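Local coordinates for putative GntR-family transcriptional regulator (Bordetella bronchiseptica RB50, PDB 3CNV), which probably senses a small effector molecule through its UTRA ligand-binding domain and thereby adjusts DNA binding by a GntR-type transcriptional regulator, at residues 133-138 against 142-147; 66-71 against 90-95; 103-108 against 155-160. All coordinates share one frame; numbering follows the deposited sequence. Where two conformers were deposited one is given.

Contact 1: residues 133-138 against 142-147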
loop_
_atom_site.group_PDB
_atom_site.type_symbol
_atom_site.label_atom_id
_atom_site.label_comp_id
_atom_site.label_asym_id
_atom_site.label_seq_id
_atom_site.Cartn_x
_atom_site.Cartn_y
_atom_site.Cartn_z
ATOM N N ARG C 133 6.399 13.006 6.201
ATOM C CA ARG C 133 5.626 11.903 6.811
ATOM C C ARG C 133 4.938 12.337 8.112
ATOM O O ARG C 133 5.529 13.034 8.954
ATOM C CB ARG C 133 6.594 10.759 7.120
ATOM C CG ARG C 133 5.930 9.496 7.662
ATOM C CD ARG C 133 6.882 8.430 8.082
ATOM N NE ARG C 133 7.753 8.056 6.984
ATOM C CZ ARG C 133 8.983 7.575 7.043
ATOM N NH1 ARG C 133 9.591 7.387 8.176
ATOM N NH2 ARG C 133 9.597 7.294 5.912
ATOM N N ILE C 134 3.708 11.919 8.282
ATOM C CA ILE C 134 3.115 11.858 9.607
ATOM C C ILE C 134 2.799 10.414 9.919
ATOM O O ILE C 134 2.163 9.772 9.130
ATOM C CB ILE C 134 1.827 12.713 9.689
ATOM C CG1 ILE C 134 2.066 14.127 9.155
ATOM C CG2 ILE C 134 1.259 12.677 11.105
ATOM C CD1 ILE C 134 0.696 14.964 8.924
ATOM N N SER C 135 3.245 9.935 11.084
ATOM C CA SER C 135 3.075 8.547 11.512
ATOM C C SER C 135 2.083 8.501 12.635
ATOM O O SER C 135 2.012 9.384 13.523
ATOM C CB SER C 135 4.395 7.938 12.047
ATOM O OG SER C 135 5.344 8.103 11.085
ATOM N N TYR C 136 1.296 7.446 12.590
ATOM C CA TYR C 136 0.159 7.270 13.482
ATOM C C TYR C 136 0.269 5.985 14.296
ATOM O O TYR C 136 0.754 4.968 13.837
ATOM C CB TYR C 136 -1.185 7.276 12.687
ATOM C CG TYR C 136 -1.480 8.566 11.962
ATOM C CD1 TYR C 136 -2.283 9.517 12.529
ATOM C CD2 TYR C 136 -0.927 8.843 10.718
ATOM C CE1 TYR C 136 -2.510 10.736 11.894
ATOM C CE2 TYR C 136 -1.182 10.055 10.059
ATOM C CZ TYR C 136 -1.928 10.996 10.678
ATOM O OH TYR C 136 -2.188 12.229 10.100
ATOM N N THR C 137 -0.166 6.069 15.532
ATOM C CA THR C 137 -0.357 4.902 16.347
ATOM C C THR C 137 -1.834 4.556 16.224
ATOM O O THR C 137 -2.624 5.248 15.557
ATOM C CB THR C 137 0.044 5.119 17.861
ATOM O OG1 THR C 137 -0.804 6.105 18.503
ATOM C CG2 THR C 137 1.455 5.600 17.992
ATOM N N TYR C 138 -2.199 3.491 16.876
ATOM C CA TYR C 138 -3.646 3.138 17.087
ATOM C C TYR C 138 -4.650 4.284 17.386
ATOM O O TYR C 138 -4.436 5.188 18.174
ATOM C CB TYR C 138 -3.712 1.947 18.093
ATOM C CG TYR C 138 -3.152 0.671 17.403
ATOM C CD1 TYR C 138 -3.911 -0.024 16.429
ATOM C CD2 TYR C 138 -1.891 0.183 17.682
ATOM C CE1 TYR C 138 -3.415 -1.167 15.763
ATOM C CE2 TYR C 138 -1.366 -0.963 17.007
ATOM C CZ TYR C 138 -2.139 -1.632 16.046
ATOM O OH TYR C 138 -1.666 -2.748 15.353
ATOM N N PRO C 142 -1.705 10.871 15.863
ATOM C CA PRO C 142 -0.418 11.208 15.281
ATOM C C PRO C 142 0.660 11.310 16.357
ATOM O O PRO C 142 0.426 11.870 17.418
ATOM C CB PRO C 142 -0.704 12.527 14.561
ATOM C CG PRO C 142 -1.785 13.132 15.320
ATOM C CD PRO C 142 -2.583 12.054 15.944
HETATM N N MSE C 143 1.794 10.707 16.116
HETATM C CA MSE C 143 2.881 10.664 17.095
HETATM C C MSE C 143 4.262 11.101 16.596
HETATM O O MSE C 143 5.230 11.213 17.377
HETATM C CB MSE C 143 3.062 9.217 17.642
HETATM C CG MSE C 143 2.036 8.722 18.601
HETATM SE SE MSE C 143 1.552 9.908 20.098
HETATM C CE MSE C 143 3.264 9.958 20.962
ATOM N N GLU C 144 4.371 11.294 15.313
ATOM C CA GLU C 144 5.617 11.742 14.687
ATOM C C GLU C 144 5.366 12.430 13.398
ATOM O O GLU C 144 4.526 11.993 12.579
ATOM C CB GLU C 144 6.564 10.564 14.353
ATOM C CG GLU C 144 7.917 11.010 13.796
ATOM C CD GLU C 144 8.661 9.911 13.023
ATOM O OE1 GLU C 144 7.986 9.183 12.234
ATOM O OE2 GLU C 144 9.906 9.810 13.224
ATOM N N VAL C 145 6.152 13.493 13.239
ATOM C CA VAL C 145 6.332 14.202 11.992
ATOM C C VAL C 145 7.755 14.041 11.585
ATOM O O VAL C 145 8.659 14.281 12.358
ATOM C CB VAL C 145 6.003 15.715 12.056
ATOM C CG1 VAL C 145 6.364 16.421 10.678
ATOM C CG2 VAL C 145 4.516 15.966 12.363
ATOM N N ARG C 146 7.971 13.564 10.379
ATOM C CA ARG C 146 9.339 13.442 9.896
ATOM C C ARG C 146 9.436 13.967 8.457
ATOM O O ARG C 146 8.612 13.596 7.596
ATOM C CB ARG C 146 9.774 11.945 9.963
ATOM C CG ARG C 146 11.212 11.687 9.513
ATOM C CD ARG C 146 11.622 10.202 9.548
ATOM N NE ARG C 146 11.474 9.577 10.856
ATOM C CZ ARG C 146 11.970 8.406 11.219
ATOM N NH1 ARG C 146 12.577 7.619 10.330
ATOM N NH2 ARG C 146 11.779 7.985 12.469
ATOM N N ARG C 147 10.414 14.860 8.218
ATOM C CA ARG C 147 10.768 15.285 6.930
ATOM C C ARG C 147 12.135 14.773 6.545
ATOM O O ARG C 147 13.164 15.070 7.195
ATOM C CB ARG C 147 10.807 16.786 6.794
ATOM C CG ARG C 147 11.276 17.130 5.367
ATOM C CD ARG C 147 11.452 18.641 5.125
ATOM N NE ARG C 147 11.813 19.374 6.335
ATOM C CZ ARG C 147 13.058 19.562 6.795
ATOM N NH1 ARG C 147 14.104 19.047 6.173
ATOM N NH2 ARG C 147 13.242 20.276 7.903
#
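S135 and E144 meet as a hydrogen-bonded antiparallel pair, and the side chain of E144 can be traced outward from there. Its CB packs against CB of S135 at 4.1 Å. CG lies anti to the backbone N (chi1 -176°), and the extended chain carries the carboxylate out over the face shared with R133 and R146. There OE1 accepts a bond from OG of S135 at 3.1 Å, met nearly along the C-O axis of the carboxylate, and a second bond links OE1 to the hydroxyl of Y89. OE2 is gripped side-on by R146: NH2 reaches its syn lone pair at 2.7 Å, while NE approaches from above the carboxylate plane. These bonds fix the rotation of both groups. R133 lies alongside R146, its NH1 over one face of the R146 guanidinium with the two planes 46° apart; its charge is met by a salt bridge to E105. On the other face of the sheet, CE1 of Y136 rests on CB of P142 at 3.7 Å, the ring oblique to the proline. Selenomethionine M143 and E144 both face S135: E144 O accepts from S135 N at 2.8 Å, and S135 O accepts from M143 N at 2.9 Å. This doubling, with the one-residue register shift before Y136, defines a classic beta bulge, and psi of M143 (-9°) agrees with it. The bulge lies in the hairpin of strands 127-137 and 141-150 of the UTRA-domain sheet, where R146 NH1 hydrogen-bonds a citrate anion, probably from the crystallisation liquor, which may mark the effector pocket.

Contact 2: residues 66-71 against 90-95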
loop_
_atom_site.group_PDB
_atom_site.type_symbol
_atom_site.label_atom_id
_atom_site.label_comp_id
_atom_site.label_asym_id
_atom_site.label_seq_id
_atom_site.Cartn_x
_atom_site.Cartn_y
_atom_site.Cartn_z
ATOM N N LEU C 66 12.850 15.213 12.622
ATOM C CA LEU C 66 11.697 14.558 13.298
ATOM C C LEU C 66 11.201 15.492 14.382
ATOM O O LEU C 66 11.968 16.186 15.027
ATOM C CB LEU C 66 12.161 13.252 14.025
ATOM C CG LEU C 66 12.621 11.967 13.416
ATOM C CD1 LEU C 66 14.024 12.063 12.773
ATOM C CD2 LEU C 66 12.521 10.974 14.560
ATOM N N TRP C 67 9.909 15.435 14.627
ATOM C CA TRP C 67 9.292 16.189 15.703
ATOM C C TRP C 67 8.338 15.193 16.404
ATOM O O TRP C 67 7.487 14.569 15.776
ATOM C CB TRP C 67 8.447 17.349 15.157
ATOM C CG TRP C 67 9.196 18.490 14.529
ATOM C CD1 TRP C 67 9.588 19.642 15.132
ATOM C CD2 TRP C 67 9.650 18.568 13.181
ATOM N NE1 TRP C 67 10.245 20.437 14.238
ATOM C CE2 TRP C 67 10.315 19.784 13.033
ATOM C CE3 TRP C 67 9.544 17.727 12.086
ATOM C CZ2 TRP C 67 10.865 20.191 11.807
ATOM C CZ3 TRP C 67 10.096 18.112 10.894
ATOM C CH2 TRP C 67 10.770 19.327 10.751
ATOM N N LEU C 68 8.487 15.095 17.691
ATOM C CA LEU C 68 7.721 14.210 18.550
ATOM C C LEU C 68 7.069 14.954 19.722
ATOM O O LEU C 68 7.667 15.818 20.308
ATOM C CB LEU C 68 8.652 13.146 19.079
ATOM C CG LEU C 68 9.491 12.368 18.045
ATOM C CD1 LEU C 68 10.720 11.764 18.703
ATOM C CD2 LEU C 68 8.590 11.264 17.462
ATOM N N PRO C 69 5.827 14.583 20.074
ATOM C CA PRO C 69 5.143 15.292 21.187
ATOM C C PRO C 69 5.930 15.144 22.532
ATOM O O PRO C 69 6.277 14.046 22.950
ATOM C CB PRO C 69 3.783 14.634 21.235
ATOM C CG PRO C 69 3.934 13.312 20.456
ATOM C CD PRO C 69 5.035 13.472 19.513
ATOM N N GLY C 70 6.270 16.269 23.141
ATOM C CA GLY C 70 7.154 16.277 24.325
ATOM C C GLY C 70 6.572 15.345 25.375
ATOM O O GLY C 70 7.285 14.604 26.028
ATOM N N THR C 71 5.253 15.353 25.438
ATOM C CA THR C 71 4.474 14.629 26.434
ATOM C C THR C 71 4.868 13.170 26.471
ATOM O O THR C 71 5.284 12.670 27.497
ATOM C CB THR C 71 2.928 14.752 26.176
ATOM O OG1 THR C 71 2.560 14.255 24.855
ATOM C CG2 THR C 71 2.462 16.213 26.342
ATOM N N GLY C 90 12.245 1.459 16.341
ATOM C CA GLY C 90 12.384 0.341 17.320
ATOM C C GLY C 90 12.564 0.895 18.721
ATOM O O GLY C 90 12.015 0.366 19.685
ATOM N N LEU C 91 13.333 1.980 18.844
ATOM C CA LEU C 91 13.529 2.668 20.131
ATOM C C LEU C 91 12.174 3.209 20.648
ATOM O O LEU C 91 11.852 3.093 21.816
ATOM C CB LEU C 91 14.503 3.844 20.016
ATOM C CG LEU C 91 14.692 4.692 21.283
ATOM C CD1 LEU C 91 15.478 3.829 22.387
ATOM C CD2 LEU C 91 15.416 6.057 21.041
ATOM N N PHE C 92 11.390 3.812 19.765
ATOM C CA PHE C 92 10.126 4.407 20.180
ATOM C C PHE C 92 9.221 3.295 20.717
ATOM O O PHE C 92 8.503 3.480 21.678
ATOM C CB PHE C 92 9.417 5.170 19.055
ATOM C CG PHE C 92 10.213 6.296 18.440
ATOM C CD1 PHE C 92 11.268 6.886 19.124
ATOM C CD2 PHE C 92 9.850 6.799 17.184
ATOM C CE1 PHE C 92 11.982 7.936 18.561
ATOM C CE2 PHE C 92 10.542 7.863 16.612
ATOM C CZ PHE C 92 11.610 8.440 17.314
ATOM N N GLU C 93 9.294 2.139 20.087
ATOM C CA GLU C 93 8.500 0.963 20.499
ATOM C C GLU C 93 8.937 0.451 21.851
ATOM O O GLU C 93 8.144 0.366 22.803
ATOM C CB GLU C 93 8.596 -0.218 19.483
ATOM C CG GLU C 93 7.583 -0.181 18.400
ATOM C CD GLU C 93 7.697 -1.297 17.297
ATOM O OE1 GLU C 93 8.570 -2.206 17.408
ATOM O OE2 GLU C 93 6.887 -1.209 16.303
ATOM N N SER C 94 10.211 0.110 21.927
ATOM C CA SER C 94 10.732 -0.531 23.136
ATOM C C SER C 94 10.867 0.353 24.366
ATOM O O SER C 94 10.611 -0.114 25.479
ATOM C CB SER C 94 12.116 -1.143 22.884
ATOM O OG SER C 94 11.913 -2.028 21.820
ATOM N N GLU C 95 11.295 1.603 24.182
ATOM C CA GLU C 95 11.538 2.468 25.359
ATOM C C GLU C 95 10.322 3.300 25.675
ATOM O O GLU C 95 10.120 3.692 26.818
ATOM C CB GLU C 95 12.769 3.371 25.193
ATOM C CG GLU C 95 14.022 2.609 24.883
ATOM C CD GLU C 95 14.225 1.440 25.852
ATOM O OE1 GLU C 95 14.145 1.701 27.113
ATOM O OE2 GLU C 95 14.412 0.280 25.332
#
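F92 extends from helix 88-96 and L68 from strand 59-69, and the two side chains come from opposite directions to meet in a buried, wholly apolar contact. Both methyls of L68 sit on the same side of the ring plane, near its far end: CD1 lies 3.7 Å from CZ of F92, and CD2 is 4.0 Å from CE2 of F92. The approach of CD1 is oblique to the ring. L66 comes in differently, crossing the phenyl side chain at an angle and setting CD2 in the plane of the ring, 3.9 Å from CZ of F92. The low chi2 of F92 (-21°) gives the ring the rotation that turns its edge to this methyl. Since L66 and L68 are two residues apart on strand 59-69, they project from the same face of the antiparallel sheet, and the contact is thus helix 88-96 laid over one face of the UTRA-domain sheet. Between these two segments F92 alone supplies the helix side; Y89, also on helix 88-96, touches S135 and R146. The backbones stay well separated, with CA of L68 10.2 Å from CA of F92. E144 of the neighbouring strand 141-150 also touches the phenyl, and F73 adds an edge-to-face ring contact to F92.

Contact 3: residues 103-108 against 155-160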
loop_
_atom_site.group_PDB
_atom_site.type_symbol
_atom_site.label_atom_id
_atom_site.label_comp_id
_atom_site.label_asym_id
_atom_site.label_seq_id
_atom_site.Cartn_x
_atom_site.Cartn_y
_atom_site.Cartn_z
ATOM N N ALA C 103 1.502 5.330 8.181
ATOM C CA ALA C 103 2.172 6.615 7.857
ATOM C C ALA C 103 1.562 7.257 6.615
ATOM O O ALA C 103 1.253 6.576 5.635
ATOM C CB ALA C 103 3.660 6.490 7.675
ATOM N N ASP C 104 1.329 8.564 6.653
ATOM C CA ASP C 104 0.798 9.264 5.479
ATOM C C ASP C 104 1.979 10.160 5.020
ATOM O O ASP C 104 2.580 10.858 5.822
ATOM C CB ASP C 104 -0.395 10.124 5.792
ATOM C CG ASP C 104 -1.659 9.326 6.170
ATOM O OD1 ASP C 104 -1.803 8.110 5.772
ATOM O OD2 ASP C 104 -2.538 9.956 6.859
ATOM N N GLU C 105 2.345 10.044 3.756
ATOM C CA GLU C 105 3.473 10.775 3.165
ATOM C C GLU C 105 3.087 11.656 1.986
ATOM O O GLU C 105 2.168 11.379 1.223
ATOM C CB GLU C 105 4.600 9.815 2.766
ATOM C CG GLU C 105 5.261 9.115 3.869
ATOM C CD GLU C 105 6.348 8.112 3.426
ATOM O OE1 GLU C 105 6.478 7.765 2.225
ATOM O OE2 GLU C 105 7.040 7.623 4.326
ATOM N N LYS C 106 3.841 12.736 1.848
ATOM C CA LYS C 106 3.793 13.669 0.733
ATOM C C LYS C 106 5.227 13.767 0.163
ATOM O O LYS C 106 6.185 14.142 0.886
ATOM C CB LYS C 106 3.299 15.051 1.200
ATOM C CG LYS C 106 1.933 15.082 1.797
ATOM C CD LYS C 106 1.504 16.496 2.173
ATOM C CE LYS C 106 0.032 16.533 2.587
ATOM N NZ LYS C 106 -0.547 17.927 2.511
ATOM N N LEU C 107 5.381 13.305 -1.083
ATOM C CA LEU C 107 6.679 13.301 -1.799
ATOM C C LEU C 107 6.753 14.342 -2.902
ATOM O O LEU C 107 5.793 14.628 -3.654
ATOM C CB LEU C 107 7.029 11.950 -2.359
ATOM C CG LEU C 107 7.378 10.758 -1.463
ATOM C CD1 LEU C 107 6.188 10.328 -0.542
ATOM C CD2 LEU C 107 7.821 9.660 -2.397
ATOM N N ARG C 108 7.893 15.005 -2.875
ATOM C CA ARG C 108 8.235 16.044 -3.864
ATOM C C ARG C 108 9.729 16.049 -4.190
ATOM O O ARG C 108 10.542 15.505 -3.456
ATOM C CB ARG C 108 7.720 17.441 -3.433
ATOM C CG ARG C 108 7.623 17.767 -1.917
ATOM C CD ARG C 108 7.083 19.216 -1.508
ATOM N NE ARG C 108 5.623 19.319 -1.321
ATOM C CZ ARG C 108 4.940 18.929 -0.244
ATOM N NH1 ARG C 108 5.533 18.398 0.785
ATOM N NH2 ARG C 108 3.651 19.094 -0.194
ATOM N N TYR C 155 20.241 5.123 -4.979
ATOM C CA TYR C 155 19.122 4.545 -4.280
ATOM C C TYR C 155 17.824 5.224 -4.819
ATOM O O TYR C 155 17.830 6.318 -5.416
ATOM C CB TYR C 155 19.258 4.730 -2.773
ATOM C CG TYR C 155 20.266 3.817 -2.064
ATOM C CD1 TYR C 155 19.855 2.701 -1.443
ATOM C CD2 TYR C 155 21.639 4.103 -2.071
ATOM C CE1 TYR C 155 20.766 1.846 -0.830
ATOM C CE2 TYR C 155 22.567 3.242 -1.485
ATOM C CZ TYR C 155 22.096 2.127 -0.839
ATOM O OH TYR C 155 22.937 1.237 -0.219
ATOM N N HIS C 156 16.744 4.478 -4.744
ATOM C CA HIS C 156 15.413 4.948 -5.132
ATOM C C HIS C 156 14.466 4.652 -3.976
ATOM O O HIS C 156 14.785 3.859 -3.090
ATOM C CB HIS C 156 14.933 4.295 -6.479
ATOM C CG HIS C 156 14.893 2.793 -6.472
ATOM N ND1 HIS C 156 15.986 2.041 -6.830
ATOM C CD2 HIS C 156 13.926 1.905 -6.108
ATOM C CE1 HIS C 156 15.702 0.756 -6.689
ATOM N NE2 HIS C 156 14.472 0.639 -6.234
ATOM N N TYR C 157 13.293 5.266 -4.041
ATOM C CA TYR C 157 12.170 4.950 -3.151
ATOM C C TYR C 157 11.245 3.966 -3.892
ATOM O O TYR C 157 10.698 4.264 -4.895
ATOM C CB TYR C 157 11.455 6.278 -2.791
ATOM C CG TYR C 157 10.203 6.217 -1.992
ATOM C CD1 TYR C 157 10.167 6.795 -0.749
ATOM C CD2 TYR C 157 9.062 5.658 -2.482
ATOM C CE1 TYR C 157 9.070 6.788 0.027
ATOM C CE2 TYR C 157 7.860 5.611 -1.663
ATOM C CZ TYR C 157 7.893 6.217 -0.418
ATOM O OH TYR C 157 6.744 6.239 0.382
ATOM N N ARG C 158 11.109 2.790 -3.327
ATOM C CA ARG C 158 10.325 1.672 -3.867
ATOM C C ARG C 158 8.928 1.739 -3.350
ATOM O O ARG C 158 8.727 1.940 -2.164
ATOM C CB ARG C 158 10.955 0.310 -3.503
ATOM C CG ARG C 158 10.887 -0.019 -1.998
ATOM C CD ARG C 158 11.566 -1.373 -1.657
ATOM N NE ARG C 158 11.547 -1.688 -0.234
ATOM C CZ ARG C 158 10.463 -1.690 0.568
ATOM N NH1 ARG C 158 9.235 -1.322 0.145
ATOM N NH2 ARG C 158 10.642 -2.032 1.837
ATOM N N ASN C 159 7.956 1.622 -4.243
ATOM C CA ASN C 159 6.557 1.677 -3.854
ATOM C C ASN C 159 5.742 0.678 -4.680
ATOM O O ASN C 159 5.748 0.758 -5.910
ATOM C CB ASN C 159 5.925 3.081 -4.050
ATOM C CG ASN C 159 4.616 3.270 -3.246
ATOM O OD1 ASN C 159 4.398 2.647 -2.186
ATOM N ND2 ASN C 159 3.802 4.210 -3.703
ATOM N N SER C 160 4.984 -0.181 -4.000
ATOM C CA SER C 160 4.005 -1.022 -4.680
ATOM C C SER C 160 2.643 -0.461 -4.432
ATOM O O SER C 160 2.308 -0.059 -3.289
ATOM C CB SER C 160 4.009 -2.469 -4.146
ATOM O OG SER C 160 5.189 -3.113 -4.580
#
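The hydroxyl of Y157 has two partners: it donates to OE1 of E105, and ND2 of N159 of the third subunit, another copy of this protein, is hydrogen-bonded to it as well. The OH to OE1 separation of 2.4 Å between Y157 and E105 is very short, so its exact value is best treated with caution. E105 OE1 lies at the ring edge, in the plane of the phenol, while the carboxylate itself is turned 59° from that plane. The two side chains come from opposite directions, the glutamate extended beyond CG and the tyrosine with CG anti to its own amide nitrogen (chi1 175°). They bridge strands whose nearest CA atoms, those of L107 and Y157, are 10.1 Å apart. The other glutamate oxygen, OE2, forms a salt bridge with NE of R133, a nearby positive charge that would favour a charged carboxylate. L107 crosses the tyrosine obliquely and drops CD2 over the centre of one ring face, 3.8 Å from the ring centroid of Y157 and only 6° off the normal, a well-centred CH-pi contact. Around this buried cluster D104 and S160 each bond to the other's counterpart in the third subunit. Both segments also pair in an antiparallel ladder with that chain, which marks the site as a subunit interface where the beta sheet runs on from one copy to the next.

Each contact has at least one segment in the six-stranded antiparallel sheet. Contact 2 sets helix 88-96 against it, and contact 3 joins its edge strand 102-111 to strand 155-161 of the two-stranded sheet. Contact 2 closes before the others open, while contact 1 is nested inside the loop that contact 3 closes. Strand 59-69 neighbours strand 141-150 of contact 1, and strand 127-137 neighbours strand 102-111. The centre of contact 1 lies about 10 Å from that of contact 2 and about 15 Å from that of contact 3; contacts 2 and 3, about 22 Å apart between centres, fall on opposite sides of the chain's centre. The hairpin thus connects a helix-covered sheet face with an edge strand that enters the subunit interface.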